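Local coordinates for protein hookworm platelet inhibitor 1 (Ancylostoma caninum, PDB 4TPV) that inhibits platelet aggregation and adhesion for the blood-feeding hookworm, possibly by binding platelet integrins, at residues 65-70 against 138-143; 38-43 against 116-121. All coordinates share one frame; numbering follows the deposited sequence.

Interaction 1 of 2, residues 65-70 against 138-143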
ATOM      1  N   SER A  65      -7.204  11.950   2.899  1.00 11.92           N
ATOM      2  CA  SER A  65      -7.230  11.976   1.429  1.00  9.18           C
ATOM      3  C   SER A  65      -7.426  10.561   0.910  1.00  8.62           C
ATOM      4  O   SER A  65      -7.287   9.604   1.695  1.00 10.48           O
ATOM      5  CB  SER A  65      -5.935  12.569   0.868  1.00 13.95           C
ATOM      6  OG  SER A  65      -4.845  11.678   1.087  1.00 18.24           O
ATOM      7  N   GLU A  66      -7.716  10.407  -0.386  1.00  8.23           N
ATOM      8  CA  GLU A  66      -8.008   9.054  -0.911  1.00  8.37           C
ATOM      9  C   GLU A  66      -6.797   8.109  -0.832  1.00 10.57           C
ATOM     10  O   GLU A  66      -6.965   6.873  -0.717  1.00 10.05           O
ATOM     11  CB  GLU A  66      -8.524   9.113  -2.356  1.00  9.23           C
ATOM     12  CG  GLU A  66      -9.948   9.642  -2.507  1.00 10.13           C
ATOM     13  CD  GLU A  66     -10.992   8.712  -1.903  1.00 11.04           C
ATOM     14  OE1 GLU A  66     -10.746   7.485  -1.815  1.00 12.76           O
ATOM     15  OE2 GLU A  66     -12.070   9.216  -1.520  1.00 14.62           O
ATOM     16  N   GLU A  67      -5.583   8.664  -0.885  1.00  8.07           N
ATOM     17  CA  GLU A  67      -4.387   7.819  -0.919  1.00  8.45           C
ATOM     18  C   GLU A  67      -3.740   7.608   0.472  1.00  8.67           C
ATOM     19  O   GLU A  67      -2.576   7.226   0.585  1.00 10.13           O
ATOM     20  CB  GLU A  67      -3.354   8.397  -1.903  1.00  9.32           C
ATOM     21  CG  GLU A  67      -3.226   7.620  -3.239  1.00  8.28           C
ATOM     22  CD  GLU A  67      -4.428   7.750  -4.173  1.00 11.29           C
ATOM     23  OE1 GLU A  67      -5.160   8.752  -4.093  1.00 12.23           O
ATOM     24  OE2 GLU A  67      -4.631   6.854  -5.020  1.00 10.73           O
ATOM     25  N   GLU A  68      -4.521   7.786   1.525  1.00  9.13           N
ATOM     26  CA  GLU A  68      -4.031   7.538   2.870  1.00  8.82           C
ATOM     27  C   GLU A  68      -4.763   6.381   3.562  1.00  8.51           C
ATOM     28  O   GLU A  68      -5.990   6.262   3.492  1.00  9.55           O
ATOM     29  CB  GLU A  68      -4.164   8.794   3.709  1.00  8.62           C
ATOM     30  CG  GLU A  68      -3.622   8.634   5.108  1.00 10.52           C
ATOM     31  CD  GLU A  68      -3.599   9.947   5.836  1.00 18.13           C
ATOM     32  OE1 GLU A  68      -4.665  10.378   6.293  1.00 18.46           O
ATOM     33  OE2 GLU A  68      -2.514  10.566   5.914  1.00 21.83           O
ATOM     34  N   ASN A  69      -3.986   5.525   4.224  1.00  7.69           N
ATOM     35  CA  ASN A  69      -4.525   4.509   5.136  1.00  8.18           C
ATOM     36  C   ASN A  69      -4.167   4.860   6.576  1.00  8.75           C
ATOM     37  O   ASN A  69      -3.052   5.328   6.836  1.00  7.58           O
ATOM     38  CB  ASN A  69      -3.973   3.116   4.802  1.00  8.26           C
ATOM     39  CG  ASN A  69      -4.656   2.465   3.617  1.00  7.34           C
ATOM     40  OD1 ASN A  69      -5.537   3.040   2.990  1.00  8.82           O
ATOM     41  ND2 ASN A  69      -4.233   1.243   3.304  1.00  7.85           N
ATOM     42  N   VAL A  70      -5.090   4.639   7.512  1.00  8.93           N
ATOM     43  CA  VAL A  70      -4.821   4.863   8.926  1.00 11.32           C
ATOM     44  C   VAL A  70      -5.227   3.657   9.737  1.00 13.44           C
ATOM     45  O   VAL A  70      -6.239   3.010   9.436  1.00 13.04           O
ATOM     46  CB  VAL A  70      -5.567   6.114   9.447  1.00 10.93           C
ATOM     47  CG1 VAL A  70      -5.205   6.414  10.915  1.00 17.25           C
ATOM     48  CG2 VAL A  70      -5.252   7.304   8.563  1.00 12.23           C
ATOM     49  N   GLY A 138       1.060   6.091  -3.808  1.00  8.17           N
ATOM     50  CA  GLY A 138       1.127   6.840  -5.056  1.00  9.98           C
ATOM     51  C   GLY A 138       1.296   5.931  -6.260  1.00 11.12           C
ATOM     52  O   GLY A 138       1.640   4.760  -6.116  1.00 11.06           O
ATOM     53  N   PRO A 139       1.008   6.454  -7.463  1.00 10.64           N
ATOM     54  CA  PRO A 139       0.488   7.811  -7.660  1.00  9.17           C
ATOM     55  C   PRO A 139      -0.987   7.924  -7.322  1.00 11.71           C
ATOM     56  O   PRO A 139      -1.668   6.926  -7.078  1.00 14.24           O
ATOM     57  CB  PRO A 139       0.717   8.072  -9.162  1.00 14.23           C
ATOM     58  CG  PRO A 139       1.161   6.763  -9.763  1.00 23.15           C
ATOM     59  CD  PRO A 139       1.067   5.693  -8.718  1.00 15.53           C
ATOM     60  N   GLU A 140      -1.493   9.148  -7.299  1.00 13.20           N
ATOM     61  CA  GLU A 140      -2.901   9.348  -6.983  1.00 11.25           C
ATOM     62  C   GLU A 140      -3.827   8.814  -8.076  1.00 15.11           C
ATOM     63  O   GLU A 140      -3.683   9.143  -9.256  1.00 18.46           O
ATOM     64  CB  GLU A 140      -3.179  10.831  -6.735  1.00 19.39           C
ATOM     65  CG  GLU A 140      -2.526  11.374  -5.475  1.00 27.61           C
ATOM     66  CD  GLU A 140      -2.711  12.877  -5.331  1.00 42.62           C
ATOM     67  OE1 GLU A 140      -3.257  13.506  -6.267  1.00 48.72           O
ATOM     68  OE2 GLU A 140      -2.308  13.427  -4.285  1.00 48.54           O
ATOM     69  N   ALA A 141      -4.790   7.997  -7.663  1.00 10.37           N
ATOM     70  CA  ALA A 141      -5.673   7.311  -8.594  1.00 11.99           C
ATOM     71  C   ALA A 141      -6.994   6.882  -7.952  1.00 13.10           C
ATOM     72  O   ALA A 141      -8.007   6.801  -8.634  1.00 13.97           O
ATOM     73  CB  ALA A 141      -4.965   6.089  -9.170  1.00 13.06           C
ATOM     74  N   LYS A 142      -6.984   6.585  -6.654  1.00  9.41           N
ATOM     75  CA  LYS A 142      -8.151   6.013  -5.980  1.00 11.34           C
ATOM     76  C   LYS A 142      -9.309   7.020  -5.873  1.00 11.06           C
ATOM     77  O   LYS A 142      -9.101   8.207  -5.646  1.00 12.21           O
ATOM     78  CB  LYS A 142      -7.757   5.505  -4.593  1.00  7.71           C
ATOM     79  CG  LYS A 142      -8.906   5.016  -3.684  1.00  7.75           C
ATOM     80  CD  LYS A 142      -8.284   4.248  -2.501  1.00  8.40           C
ATOM     81  CE  LYS A 142      -9.215   4.114  -1.280  1.00 10.68           C
ATOM     82  NZ  LYS A 142      -9.413   5.414  -0.552  1.00 10.26           N
ATOM     83  N   GLY A 143     -10.533   6.538  -6.042  1.00  9.92           N
ATOM     84  CA  GLY A 143     -11.701   7.395  -5.964  1.00 11.46           C
ATOM     85  C   GLY A 143     -12.972   6.574  -6.058  1.00 10.12           C
ATOM     86  O   GLY A 143     -12.974   5.498  -6.668  1.00 11.17           O
TER
HETATM   87  O   HOH W   1      -6.944   9.925  -5.733  1.00 14.72           O
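A type I turn spanning Ser-65 to Glu-68, closed by a weak backbone bond, leads into strand 68-70 and lays Glu-66 and Glu-67 alongside the irregular chain from Gly-138 to Gly-143, with CA atoms 5.9 Å apart at Glu-66 and Lys-142. The contact is a worked example of adjacent acidic residues used for different ends. Glu-67, bent at chi2 (70°), brings its carboxylate up to the peptide groups of 140-142. Glu-67 OE2 accepts Lys-142 N at 2.9 Å along the syn lone pair in a nearly straight bond (172° at the hydrogen), and Ala-141 N, also at 2.9 Å, from well above the carboxylate plane. His-117 NE2 is a third partner of OE2, so this buried oxygen is gripped from several directions, which would help the group to keep its negative charge. A water bridges OE1 to the carbonyl O of Lys-142 and ties down the other oxygen. Glu-66 instead crosses Lys-142 at about a right angle, its CB and CG against Lys-142 O; the lysine chain runs extended as far as CE and turns at chi4 (-71°). Lys-142 NZ thereby reaches both OE1 of Glu-66, a salt bridge of 2.8 Å, and the in-plane lone pair of Glu-66 O at 2.9 Å. Ser-107 OG also binds this ammonium group, while Lys-102 pairs with OE2 of Glu-66. The contact joins the start of edge strand 68-73 to the loop leaving its neighbour 130-138, and helix 107-113 packs against both, Asn-111 meeting Glu-67 and Lys-142 and Ala-110 meeting Lys-142.

Interaction 2 of 2, residues 38-43 against 116-121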
ATOM      1  N   LYS A  38      -2.467  -5.900 -14.430  1.00 10.48           N
ATOM      2  CA  LYS A  38      -1.367  -4.931 -14.341  1.00  9.32           C
ATOM      3  C   LYS A  38      -1.173  -4.406 -12.917  1.00 11.68           C
ATOM      4  O   LYS A  38      -1.108  -3.197 -12.659  1.00 10.97           O
ATOM      5  CB  LYS A  38      -1.589  -3.789 -15.337  1.00  9.56           C
ATOM      6  CG  LYS A  38      -2.939  -3.110 -15.310  1.00  9.92           C
ATOM      7  CD  LYS A  38      -2.938  -1.933 -16.287  1.00 13.11           C
ATOM      8  CE  LYS A  38      -4.340  -1.378 -16.481  1.00 19.06           C
ATOM      9  NZ  LYS A  38      -4.329  -0.231 -17.453  1.00 19.51           N
ATOM     10  N   MET A  39      -1.038  -5.347 -11.988  1.00  9.70           N
ATOM     11  CA  MET A  39      -0.779  -4.990 -10.598  1.00  8.65           C
ATOM     12  C   MET A  39       0.687  -4.629 -10.464  1.00 10.73           C
ATOM     13  O   MET A  39       1.551  -5.457 -10.708  1.00 13.45           O
ATOM     14  CB  MET A  39      -1.132  -6.140  -9.654  1.00  9.98           C
ATOM     15  CG  MET A  39      -0.962  -5.779  -8.187  1.00  8.14           C
ATOM     16  SD  MET A  39      -2.351  -4.863  -7.506  1.00  8.75           S
ATOM     17  CE  MET A  39      -3.664  -6.093  -7.452  1.00 10.86           C
ATOM     18  N   ARG A  40       0.968  -3.389 -10.079  1.00  8.29           N
ATOM     19  CA  ARG A  40       2.366  -2.950  -9.929  1.00  8.16           C
ATOM     20  C   ARG A  40       3.032  -3.408  -8.633  1.00  9.01           C
ATOM     21  O   ARG A  40       2.417  -3.489  -7.570  1.00 11.89           O
ATOM     22  CB  ARG A  40       2.446  -1.420 -10.029  1.00  9.74           C
ATOM     23  CG  ARG A  40       2.058  -0.911 -11.441  1.00 10.86           C
ATOM     24  CD  ARG A  40       2.541   0.498 -11.744  1.00 11.37           C
ATOM     25  NE  ARG A  40       4.002   0.535 -11.901  1.00 12.35           N
ATOM     26  CZ  ARG A  40       4.653   1.467 -12.585  1.00 16.50           C
ATOM     27  NH1 ARG A  40       3.986   2.433 -13.189  1.00 17.33           N
ATOM     28  NH2 ARG A  40       5.977   1.422 -12.663  1.00 18.95           N
ATOM     29  N   THR A  41       4.330  -3.662  -8.737  1.00  8.11           N
ATOM     30  CA  THR A  41       5.170  -3.841  -7.565  1.00  9.95           C
ATOM     31  C   THR A  41       5.279  -2.503  -6.869  1.00 10.28           C
ATOM     32  O   THR A  41       5.541  -1.488  -7.524  1.00 10.20           O
ATOM     33  CB  THR A  41       6.565  -4.322  -7.936  1.00  9.86           C
ATOM     34  OG1 THR A  41       6.466  -5.510  -8.722  1.00 12.37           O
ATOM     35  CG2 THR A  41       7.388  -4.628  -6.680  1.00 11.71           C
ATOM     36  N   MET A  42       5.059  -2.496  -5.558  1.00  9.09           N
ATOM     37  CA  MET A  42       5.348  -1.284  -4.782  1.00  7.92           C
ATOM     38  C   MET A  42       6.798  -1.175  -4.365  1.00 10.18           C
ATOM     39  O   MET A  42       7.454  -2.163  -4.011  1.00 12.86           O
ATOM     40  CB  MET A  42       4.500  -1.213  -3.523  1.00  8.23           C
ATOM     41  CG  MET A  42       3.044  -0.864  -3.765  1.00 10.53           C
ATOM     42  SD  MET A  42       2.123  -0.806  -2.203  1.00 10.98           S
ATOM     43  CE  MET A  42       0.584  -0.083  -2.792  1.00 10.80           C
ATOM     44  N   VAL A  43       7.283   0.061  -4.385  1.00  8.55           N
ATOM     45  CA  VAL A  43       8.617   0.384  -3.898  1.00  8.58           C
ATOM     46  C   VAL A  43       8.474   1.382  -2.757  1.00 11.72           C
ATOM     47  O   VAL A  43       7.615   2.258  -2.818  1.00 13.40           O
ATOM     48  CB  VAL A  43       9.493   0.977  -5.019  1.00 12.22           C
ATOM     49  CG1 VAL A  43      10.810   1.517  -4.457  1.00 19.19           C
ATOM     50  CG2 VAL A  43       9.715  -0.062  -6.107  1.00 13.05           C
ATOM     51  N   SER A 116      -2.522   0.458 -10.060  1.00  8.90           N
ATOM     52  CA  SER A 116      -1.550   1.429 -10.544  1.00 10.14           C
ATOM     53  C   SER A 116      -0.702   2.001  -9.409  1.00  7.89           C
ATOM     54  O   SER A 116       0.255   2.748  -9.662  1.00  9.58           O
ATOM     55  CB  SER A 116      -2.239   2.566 -11.307  1.00 10.61           C
ATOM     56  OG  SER A 116      -3.207   3.202 -10.492  1.00 12.73           O
ATOM     57  N   HIS A 117      -1.034   1.665  -8.171  1.00  8.48           N
ATOM     58  CA  HIS A 117      -0.174   2.101  -7.059  1.00  8.81           C
ATOM     59  C   HIS A 117       1.189   1.414  -7.113  1.00 13.36           C
ATOM     60  O   HIS A 117       1.257   0.189  -7.142  1.00 13.47           O
ATOM     61  CB  HIS A 117      -0.827   1.830  -5.698  1.00  7.29           C
ATOM     62  CG  HIS A 117      -1.836   2.855  -5.296  1.00  9.60           C
ATOM     63  ND1 HIS A 117      -2.677   2.685  -4.216  1.00  7.72           N
ATOM     64  CD2 HIS A 117      -2.157   4.053  -5.838  1.00 10.39           C
ATOM     65  CE1 HIS A 117      -3.475   3.733  -4.114  1.00  8.97           C
ATOM     66  NE2 HIS A 117      -3.174   4.583  -5.079  1.00  8.40           N
ATOM     67  N   ASP A 118       2.276   2.191  -7.087  1.00  9.39           N
ATOM     68  CA  ASP A 118       3.604   1.571  -7.150  1.00  8.21           C
ATOM     69  C   ASP A 118       4.566   2.131  -6.104  1.00  8.90           C
ATOM     70  O   ASP A 118       5.754   1.826  -6.126  1.00  9.89           O
ATOM     71  CB  ASP A 118       4.209   1.730  -8.553  1.00 10.93           C
ATOM     72  CG  ASP A 118       4.421   3.178  -8.962  1.00 15.61           C
ATOM     73  OD1 ASP A 118       4.256   4.102  -8.150  1.00 16.25           O
ATOM     74  OD2 ASP A 118       4.773   3.396 -10.142  1.00 24.53           O
ATOM     75  N   LYS A 119       4.040   2.940  -5.194  1.00  9.80           N
ATOM     76  CA  LYS A 119       4.863   3.553  -4.150  1.00  9.77           C
ATOM     77  C   LYS A 119       4.082   3.623  -2.840  1.00 10.64           C
ATOM     78  O   LYS A 119       2.871   3.853  -2.835  1.00 11.11           O
ATOM     79  CB  LYS A 119       5.315   4.967  -4.552  1.00 14.13           C
ATOM     80  CG  LYS A 119       6.233   5.050  -5.748  1.00 16.90           C
ATOM     81  CD  LYS A 119       6.451   6.518  -6.122  1.00 21.72           C
ATOM     82  CE  LYS A 119       7.507   6.661  -7.211  1.00 33.35           C
ATOM     83  NZ  LYS A 119       7.107   5.984  -8.480  1.00 35.84           N
ATOM     84  N   LEU A 120       4.764   3.381  -1.724  1.00  8.90           N
ATOM     85  CA  LEU A 120       4.188   3.680  -0.417  1.00  7.91           C
ATOM     86  C   LEU A 120       5.246   4.265   0.508  1.00 14.11           C
ATOM     87  O   LEU A 120       6.451   4.054   0.320  1.00  9.59           O
ATOM     88  CB  LEU A 120       3.572   2.427   0.241  1.00  9.58           C
ATOM     89  CG  LEU A 120       4.571   1.522   0.981  1.00 10.65           C
ATOM     90  CD1 LEU A 120       3.824   0.510   1.849  1.00 12.51           C
ATOM     91  CD2 LEU A 120       5.487   0.811   0.000  1.00 11.44           C
ATOM     92  N   GLY A 121       4.778   4.997   1.508  1.00 11.26           N
ATOM     93  CA  GLY A 121       5.633   5.454   2.591  1.00  8.31           C
ATOM     94  C   GLY A 121       4.777   5.483   3.831  1.00  7.87           C
ATOM     95  O   GLY A 121       3.601   5.823   3.748  1.00  9.17           O
TER
HETATM   96  O   HOH W   2       1.566   3.735 -11.903  1.00 15.13           O
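Arg-40 and Asp-118 run side by side in the same direction, an instructive case of a salt bridge made face-on. With the guanidinium and carboxylate planes 75° apart, Asp-118 OD2 sits over the centre of the guanidinium face, 3.1 Å from Arg-40 CZ, so the attraction is one of charge and no N-H points at the oxygen. A bend at chi3 (70°) of Arg-40 brings the flat group over; NH1 is further linked, weakly, through a water to Ser-116 O. The other oxygen, Asp-118 OD1, makes a weak, 3.4 Å hydrogen bond and salt bridge with Lys-119 NZ, and Tyr-161 adds a cation-pi contact to Arg-40. Met-42 lies alongside His-117, Met-42 CE 3.8 Å from His-117 CB, and its CB touches CD2 of Leu-120. The imidazole itself leads elsewhere, to Glu-67 and Asn-111 O. Between these side chains the backbones pair: Val-43 N donates to Asp-118 O at 2.9 Å, and Val-43 O accepts Leu-120 N at a longer 3.3 Å. Val-43 and Lys-119 thus form a parallel beta bridge at the sheet edge, while Asp-118 and Lys-119 face Gly-138 in a classic beta bulge between inner strands 119-127 and 130-138, within the alpha-beta-alpha sandwich of CAP proteins.

In the fold
Both interactions reach the same mixed sheet from opposite outer strands: interaction 1 at the start of 68-73, interaction 2 where 43-44 joins 119-127. Their centres are about 12 Å apart, each is partly buried, and their segments alternate along the chain. They meet directly, since Glu-67 OE2 lies 2.7 Å from His-117 NE2, a probable hydrogen bond, and Gly-138 O receives the amide of Asp-118. Interaction 1 depends on Glu carboxylates from the turn gripping the amides and lysine of the chain that leaves strand 130-138, whereas interaction 2 combines a single parallel beta bridge with an apolar side at Met-42 and Leu-120 and a charged cluster of Arg-40, Asp-118 and Lys-119, of which Lys-119 is exposed.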